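Long-range contacts in CCR4-not transcription complex subunit 1 (Chaetomium thermophilum var. thermophilum DSM 1495, PDB 6H3Z), which probably acts as a molecular adaptor in the CCR4-NOT core complex, linked to mRNA deadenylation and transcriptional repression, and is represented here by one C-terminal MIF4G-like domain: residues M159-A164 against V197-A202; A202-I207 against Q217-K222; Y84-I89 against E111-I116. One frame throughout, in Å; residues are numbered along the deposited sequence.

Contact 1: residues M159-A164 against V197-A202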
# COMPACT_ATOMS: atom_id res chain seq x y z
N MET A 159 1.52 -1.03 16.21
CA MET A 159 2.56 -0.37 17.00
C MET A 159 2.75 1.11 16.64
O MET A 159 2.99 1.94 17.53
CB MET A 159 3.87 -1.15 16.88
CG MET A 159 3.89 -2.44 17.66
SD MET A 159 3.43 -2.28 19.42
CE MET A 159 4.85 -1.36 20.07
N ALA A 160 2.63 1.42 15.34
CA ALA A 160 2.77 2.75 14.75
C ALA A 160 1.69 3.70 15.24
O ALA A 160 2.02 4.81 15.65
CB ALA A 160 2.76 2.66 13.23
N MET A 161 0.41 3.27 15.18
CA MET A 161 -0.75 4.05 15.62
C MET A 161 -0.67 4.20 17.11
O MET A 161 -0.92 5.29 17.61
CB MET A 161 -2.07 3.37 15.26
CG MET A 161 -2.25 3.10 13.81
SD MET A 161 -3.57 1.86 13.53
CE MET A 161 -4.86 2.90 13.18
N ALA A 162 -0.32 3.12 17.83
CA ALA A 162 -0.16 3.09 19.27
C ALA A 162 0.78 4.24 19.70
O ALA A 162 0.40 5.01 20.60
CB ALA A 162 0.40 1.75 19.72
N LYS A 163 1.94 4.42 19.01
CA LYS A 163 2.90 5.50 19.28
C LYS A 163 2.28 6.88 19.02
O LYS A 163 2.41 7.75 19.88
CB LYS A 163 4.21 5.33 18.48
CG LYS A 163 5.33 6.26 18.97
CD LYS A 163 6.62 6.12 18.17
CE LYS A 163 7.80 6.80 18.84
NZ LYS A 163 9.04 6.74 18.00
N ALA A 164 1.58 7.06 17.87
CA ALA A 164 0.91 8.32 17.52
C ALA A 164 -0.14 8.71 18.57
O ALA A 164 -0.16 9.88 18.97
CB ALA A 164 0.28 8.23 16.15
N VAL A 197 -4.53 -4.53 19.53
CA VAL A 197 -4.55 -4.38 21.00
C VAL A 197 -3.91 -3.10 21.42
O VAL A 197 -4.48 -2.39 22.24
CB VAL A 197 -3.83 -5.48 21.83
CG1 VAL A 197 -4.58 -5.78 23.12
CG2 VAL A 197 -3.51 -6.73 21.06
N ARG A 198 -2.67 -2.89 20.98
CA ARG A 198 -1.85 -1.78 21.42
C ARG A 198 -2.45 -0.42 21.09
O ARG A 198 -2.39 0.47 21.94
CB ARG A 198 -0.41 -1.92 20.89
CG ARG A 198 0.28 -3.22 21.34
CD ARG A 198 0.40 -3.37 22.85
NE ARG A 198 1.33 -2.39 23.41
CZ ARG A 198 2.62 -2.62 23.60
NH1 ARG A 198 3.14 -3.81 23.30
NH2 ARG A 198 3.41 -1.67 24.09
N SER A 199 -3.06 -0.28 19.88
CA SER A 199 -3.72 0.95 19.45
C SER A 199 -4.95 1.18 20.31
O SER A 199 -5.14 2.28 20.84
CB SER A 199 -4.14 0.84 18.00
OG SER A 199 -2.98 0.76 17.20
N LEU A 200 -5.77 0.13 20.50
CA LEU A 200 -6.96 0.14 21.34
C LEU A 200 -6.63 0.65 22.74
O LEU A 200 -7.32 1.53 23.24
CB LEU A 200 -7.57 -1.26 21.40
CG LEU A 200 -8.63 -1.47 22.48
CD1 LEU A 200 -9.97 -0.89 22.05
CD2 LEU A 200 -8.75 -2.94 22.84
N GLU A 201 -5.55 0.13 23.36
CA GLU A 201 -5.10 0.53 24.70
C GLU A 201 -4.69 1.99 24.75
O GLU A 201 -5.20 2.73 25.60
CB GLU A 201 -3.98 -0.37 25.21
CG GLU A 201 -4.44 -1.80 25.43
CD GLU A 201 -3.50 -2.64 26.26
OE1 GLU A 201 -2.29 -2.34 26.27
OE2 GLU A 201 -4.00 -3.56 26.94
N ALA A 202 -3.81 2.40 23.80
CA ALA A 202 -3.31 3.76 23.64
C ALA A 202 -4.47 4.76 23.51
O ALA A 202 -4.46 5.81 24.17
CB ALA A 202 -2.43 3.82 22.40
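A162 packs against R198, S199 and A202 where helix 154-166 runs beside helix 197-209, and this meeting shows how small side chains let two helices come close. The segment axes approach to 7.6 Å and are nearly parallel, at 13°, with the CA atoms of A162 and S199 only 4.2 Å apart.

The van der Waals contacts are those of methyl groups with each other and with backbone. The apolar pair is A162 CB and A202 CB, 4.4 Å apart. CB of A162 lies 3.8 Å from the carbonyl O of R198 and also touches CB of that residue, while CB of A202 rests 3.6 Å from the carbonyl O of A162. Each helix thus sets an alanine methyl beside the backbone of its partner. On one flank M161 lies against S199, its CB 3.4 Å from OG, before its side chain runs on to F175, L176 and L179 of helix 172-183, which covers this side.

On the other, more exposed flank the contact is made by sulfur. The M159 and R198 side chains cross obliquely, with SD of M159 3.8 Å from CG of R198. The same sulfur sits over one face of the guanidinium, 4.1 Å above its plane and displaced toward the rim. In M159, CG lies anti to the carbonyl carbon (chi1 -74°), and the bend at chi2 then sets SD against R198.

The polar element is anchored by D158, one residue before the first segment. Its OD1 is hydrogen-bonded to OG of S199 and its OD2 to the backbone N of R198. The carboxylate thus meets the N-terminal turn of helix 197-209, whose dipole would be expected to favour its negative charge. The chemistry implies a close fit built from methyls and backbone, with D158 clamping the start of one helix to the other.

Contact 2: residues A202-I207 against Q217-K222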
# COMPACT_ATOMS: atom_id res chain seq x y z
N ALA A 202 -3.81 2.40 23.80
CA ALA A 202 -3.31 3.76 23.64
C ALA A 202 -4.47 4.76 23.51
O ALA A 202 -4.46 5.81 24.17
CB ALA A 202 -2.43 3.82 22.40
N ALA A 203 -5.48 4.39 22.68
CA ALA A 203 -6.67 5.17 22.41
C ALA A 203 -7.56 5.22 23.63
O ALA A 203 -8.09 6.29 23.94
CB ALA A 203 -7.43 4.59 21.23
N TRP A 204 -7.71 4.09 24.35
CA TRP A 204 -8.54 4.05 25.55
C TRP A 204 -7.96 4.94 26.65
O TRP A 204 -8.71 5.67 27.31
CB TRP A 204 -8.71 2.62 26.06
CG TRP A 204 -9.90 2.51 26.97
CD1 TRP A 204 -9.91 2.56 28.33
CD2 TRP A 204 -11.28 2.51 26.56
NE1 TRP A 204 -11.20 2.52 28.81
CE2 TRP A 204 -12.07 2.51 27.74
CE3 TRP A 204 -11.93 2.47 25.31
CZ2 TRP A 204 -13.47 2.49 27.70
CZ3 TRP A 204 -13.32 2.43 25.28
CH2 TRP A 204 -14.07 2.43 26.46
N ALA A 205 -6.63 4.90 26.82
CA ALA A 205 -5.89 5.69 27.79
C ALA A 205 -6.14 7.19 27.58
O ALA A 205 -6.36 7.91 28.56
CB ALA A 205 -4.40 5.38 27.66
N TRP A 206 -6.14 7.64 26.30
CA TRP A 206 -6.39 9.02 25.90
C TRP A 206 -7.83 9.43 26.25
O TRP A 206 -8.05 10.55 26.69
CB TRP A 206 -6.14 9.16 24.39
CG TRP A 206 -5.97 10.56 23.85
CD1 TRP A 206 -6.18 11.74 24.52
CD2 TRP A 206 -5.58 10.92 22.52
NE1 TRP A 206 -5.95 12.80 23.68
CE2 TRP A 206 -5.57 12.33 22.45
CE3 TRP A 206 -5.21 10.18 21.38
CZ2 TRP A 206 -5.21 13.02 21.28
CZ3 TRP A 206 -4.89 10.87 20.21
CH2 TRP A 206 -4.89 12.27 20.17
N ILE A 207 -8.80 8.51 26.07
CA ILE A 207 -10.22 8.71 26.40
C ILE A 207 -10.40 8.79 27.94
O ILE A 207 -11.22 9.57 28.42
CB ILE A 207 -11.08 7.63 25.71
CG1 ILE A 207 -11.04 7.81 24.19
CG2 ILE A 207 -12.53 7.61 26.22
CD1 ILE A 207 -11.43 6.62 23.40
N GLN A 217 -16.05 9.84 21.76
CA GLN A 217 -17.41 9.36 21.94
C GLN A 217 -17.74 8.24 20.95
O GLN A 217 -18.19 7.17 21.37
CB GLN A 217 -18.42 10.53 21.84
CG GLN A 217 -18.48 11.45 23.06
CD GLN A 217 -18.25 10.77 24.40
OE1 GLN A 217 -19.06 9.96 24.87
NE2 GLN A 217 -17.10 11.05 25.00
N ARG A 218 -17.47 8.48 19.64
CA ARG A 218 -17.70 7.53 18.55
C ARG A 218 -16.96 6.22 18.84
O ARG A 218 -17.60 5.17 18.86
CB ARG A 218 -17.25 8.13 17.20
CG ARG A 218 -18.30 8.91 16.44
CD ARG A 218 -19.21 8.05 15.57
NE ARG A 218 -20.04 8.85 14.67
CZ ARG A 218 -21.29 9.25 14.93
NH1 ARG A 218 -21.88 8.92 16.07
NH2 ARG A 218 -21.95 9.98 14.04
N PHE A 219 -15.63 6.31 19.12
CA PHE A 219 -14.74 5.19 19.44
C PHE A 219 -15.18 4.44 20.68
O PHE A 219 -15.30 3.22 20.60
CB PHE A 219 -13.28 5.65 19.54
CG PHE A 219 -12.27 4.54 19.71
CD1 PHE A 219 -11.87 3.77 18.63
CD2 PHE A 219 -11.68 4.31 20.95
CE1 PHE A 219 -10.93 2.75 18.79
CE2 PHE A 219 -10.73 3.31 21.11
CZ PHE A 219 -10.36 2.53 20.03
N LYS A 220 -15.45 5.15 21.82
CA LYS A 220 -15.94 4.52 23.07
C LYS A 220 -17.07 3.55 22.75
O LYS A 220 -17.04 2.40 23.21
CB LYS A 220 -16.43 5.57 24.10
CG LYS A 220 -15.61 5.59 25.38
CD LYS A 220 -16.42 6.03 26.61
CE LYS A 220 -15.63 5.90 27.90
NZ LYS A 220 -16.50 5.90 29.11
N ALA A 221 -18.01 3.99 21.87
CA ALA A 221 -19.14 3.20 21.40
C ALA A 221 -18.68 2.00 20.57
O ALA A 221 -19.08 0.89 20.92
CB ALA A 221 -20.11 4.07 20.61
N LYS A 222 -17.81 2.19 19.53
CA LYS A 222 -17.27 1.12 18.66
C LYS A 222 -16.66 -0.05 19.48
O LYS A 222 -16.85 -1.22 19.12
CB LYS A 222 -16.19 1.65 17.70
CG LYS A 222 -16.63 2.79 16.80
CD LYS A 222 -17.37 2.31 15.59
CE LYS A 222 -17.62 3.42 14.61
NZ LYS A 222 -18.24 2.91 13.37
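F219 projects from helix 214-225 into a hollow on helix 197-209, touching A203, W204 and I207. Its CB points toward the facing helix, and CG, anti to the backbone N (chi1 -174°), continues outward. CE2 lies 3.5 Å from CB of A203, the shallow floor that a small residue provides, and CZ rests on the same methyl. I207 forms one wall: it crosses the phenyl group at about a right angle, and its CD1 meets the ring at the edge, 3.4 Å from CD2. W204 stands next to it as a looser wall, CE2 of F219 approaching the indole at its edge, near the indole plane, 4.4 Å from CE3.

L200, one turn earlier, also touches F219, so four residues of helix 197-209, L200, A203, W204 and I207, line the hollow, and E177 of helix 172-183 touches the ring as well. The two helices are the last of this helical, MIF4G-like piece and form a splayed hairpin: the segment axes run at 126° to each other and stay 10.7 Å apart, a distance bridged by large side chains.

A second bump is the aliphatic part of K220, which lies between W204 and I207. Its CG sits 3.7 Å from CH2 of W204 and 3.8 Å from CG2 of I207. The lysine chain is extended beyond CG and crosses the indole at about a right angle; CE comes 4.0 Å from CZ2 of W204 and also touches CG2 of I207. Beyond K220, V223 and R224 of the same helix also touch W204, and A216 touches I207.

Contact 3: residues Y84-I89 against E111-I116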
# COMPACT_ATOMS: atom_id res chain seq x y z
N TYR A 84 14.18 -5.19 -9.78
CA TYR A 84 14.36 -3.74 -9.81
C TYR A 84 13.03 -2.99 -9.90
O TYR A 84 12.83 -2.02 -9.15
CB TYR A 84 15.27 -3.32 -10.99
CG TYR A 84 15.43 -1.82 -11.12
CD1 TYR A 84 16.25 -1.10 -10.25
CD2 TYR A 84 14.76 -1.11 -12.12
CE1 TYR A 84 16.39 0.28 -10.35
CE2 TYR A 84 14.90 0.28 -12.24
CZ TYR A 84 15.71 0.96 -11.35
OH TYR A 84 15.84 2.33 -11.42
N ALA A 85 12.15 -3.42 -10.85
CA ALA A 85 10.83 -2.83 -11.08
C ALA A 85 10.01 -2.86 -9.79
O ALA A 85 9.42 -1.84 -9.42
CB ALA A 85 10.11 -3.56 -12.19
N LEU A 86 10.05 -4.01 -9.06
CA LEU A 86 9.37 -4.20 -7.78
C LEU A 86 9.95 -3.28 -6.70
O LEU A 86 9.18 -2.71 -5.92
CB LEU A 86 9.40 -5.67 -7.33
CG LEU A 86 8.62 -6.66 -8.17
CD1 LEU A 86 9.14 -8.03 -7.99
CD2 LEU A 86 7.16 -6.65 -7.84
N GLN A 87 11.28 -3.07 -6.68
CA GLN A 87 11.91 -2.15 -5.72
C GLN A 87 11.38 -0.73 -5.93
O GLN A 87 10.98 -0.07 -4.97
CB GLN A 87 13.43 -2.16 -5.85
CG GLN A 87 14.10 -3.33 -5.16
CD GLN A 87 15.56 -3.46 -5.52
OE1 GLN A 87 16.13 -2.65 -6.28
NE2 GLN A 87 16.20 -4.48 -4.97
N GLN A 88 11.33 -0.29 -7.21
CA GLN A 88 10.86 1.04 -7.59
C GLN A 88 9.40 1.27 -7.26
O GLN A 88 9.09 2.29 -6.65
CB GLN A 88 11.15 1.31 -9.08
CG GLN A 88 12.61 1.17 -9.50
CD GLN A 88 13.57 1.95 -8.64
OE1 GLN A 88 14.21 1.41 -7.71
NE2 GLN A 88 13.74 3.21 -8.96
N ILE A 89 8.51 0.31 -7.61
CA ILE A 89 7.07 0.38 -7.33
C ILE A 89 6.83 0.49 -5.82
O ILE A 89 6.08 1.36 -5.38
CB ILE A 89 6.27 -0.80 -8.00
CG1 ILE A 89 6.35 -0.68 -9.54
CG2 ILE A 89 4.80 -0.83 -7.54
CD1 ILE A 89 6.37 -1.96 -10.28
N GLU A 111 1.70 -6.67 -8.06
CA GLU A 111 1.16 -8.03 -7.94
C GLU A 111 1.37 -8.91 -9.19
O GLU A 111 1.55 -10.12 -9.06
CB GLU A 111 -0.31 -7.99 -7.52
CG GLU A 111 -0.55 -7.60 -6.07
CD GLU A 111 0.20 -8.42 -5.03
OE1 GLU A 111 -0.19 -9.58 -4.76
OE2 GLU A 111 1.19 -7.88 -4.49
N THR A 112 1.38 -8.29 -10.39
CA THR A 112 1.60 -8.95 -11.67
C THR A 112 3.07 -9.37 -11.80
O THR A 112 3.34 -10.52 -12.15
CB THR A 112 1.18 -7.99 -12.81
OG1 THR A 112 -0.17 -7.58 -12.59
CG2 THR A 112 1.33 -8.60 -14.20
N ILE A 113 4.00 -8.44 -11.53
CA ILE A 113 5.45 -8.67 -11.61
C ILE A 113 5.87 -9.72 -10.55
O ILE A 113 6.73 -10.55 -10.84
CB ILE A 113 6.26 -7.33 -11.58
CG1 ILE A 113 5.88 -6.47 -12.81
CG2 ILE A 113 7.76 -7.58 -11.56
CD1 ILE A 113 6.37 -5.06 -12.81
N ARG A 114 5.21 -9.75 -9.37
CA ARG A 114 5.49 -10.74 -8.33
C ARG A 114 5.13 -12.15 -8.86
O ARG A 114 5.84 -13.11 -8.57
CB ARG A 114 4.66 -10.45 -7.09
CG ARG A 114 5.14 -9.29 -6.27
CD ARG A 114 4.20 -9.11 -5.11
NE ARG A 114 4.53 -10.03 -4.02
CZ ARG A 114 3.82 -10.17 -2.91
NH1 ARG A 114 2.70 -9.47 -2.74
NH2 ARG A 114 4.21 -11.01 -1.96
N LYS A 115 4.02 -12.24 -9.61
CA LYS A 115 3.55 -13.48 -10.22
C LYS A 115 4.48 -13.87 -11.38
O LYS A 115 4.85 -15.04 -11.48
CB LYS A 115 2.08 -13.37 -10.68
CG LYS A 115 1.08 -13.30 -9.55
CD LYS A 115 -0.35 -13.27 -10.04
CE LYS A 115 -1.33 -12.90 -8.95
NZ LYS A 115 -1.76 -14.10 -8.17
N ILE A 116 4.86 -12.90 -12.24
CA ILE A 116 5.77 -13.13 -13.36
C ILE A 116 7.13 -13.69 -12.86
O ILE A 116 7.62 -14.70 -13.39
CB ILE A 116 5.95 -11.85 -14.26
CG1 ILE A 116 4.62 -11.43 -14.92
CG2 ILE A 116 6.99 -12.08 -15.34
CD1 ILE A 116 4.62 -10.03 -15.55
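L86 and I113 slide past each other in opposite directions between helix 80-93 and helix 100-116, successive helices that pack as an antiparallel hairpin of the MIF4G-like helical domain. The segment axes make an angle of 156° and stay 9.9 Å apart, so the gap is spanned by branched aliphatic side chains.

The tight part is centred on I113. Its CG2 lies 3.6 Å from CG of L86 and also touches CD1 and CD2 of that leucine, so one methyl sits against the fork of the L86 side chain. In L86, CG is anti to the carbonyl carbon (chi1 -67°), and that rotation places the branch point against the isoleucine. The other arm of I113 goes a different way: CD1 reaches CD1 of I89 at 4.0 Å and CB of A85 at 4.1 Å. All four residues are buried. Helix 59-75 adds to the cover through I71 on A85 and I68 on I113, and V121 and V125 of helix 118-129 close over L86.

At the R114 flank the contact thins out. CG of R114, 3.7 Å from CD2 of L86, is the arginine's touching point across the contact, the two side chains crossing at about a right angle. Beyond CG the contact gives way to polar bonds. Through NH1, R114 forms a salt bridge with partly exposed E111 of its own helix. D150 is a second acidic partner of NH1, and the backbone O of S122 holds NH2. With three such partners the guanidinium is pinned in orientation. In the bond to E111, NH1 of R114 donates to OE2 at 2.8 Å, with an N-H...O angle of 158°, on the syn lone pair and close to the guanidinium plane.

From the N terminus, contact 3 comes first: it closes a loop of 21 residues and joins helix 80-93 to helix 100-116 in the earlier half of the domain. Contact 1 follows, bringing helix 197-209 back beside helix 154-166 across a 32-residue loop that includes helix 172-183. Contact 2 then closes a loop of nine residues, fixing helix 214-225 to helix 197-209. The three are in series, none enclosing or crossing another. Contacts 1 and 2 share A202, so helix 197-209 couples both. Contact 3 lies across the chain's centre, about 31 Å from contact 1, centre to centre.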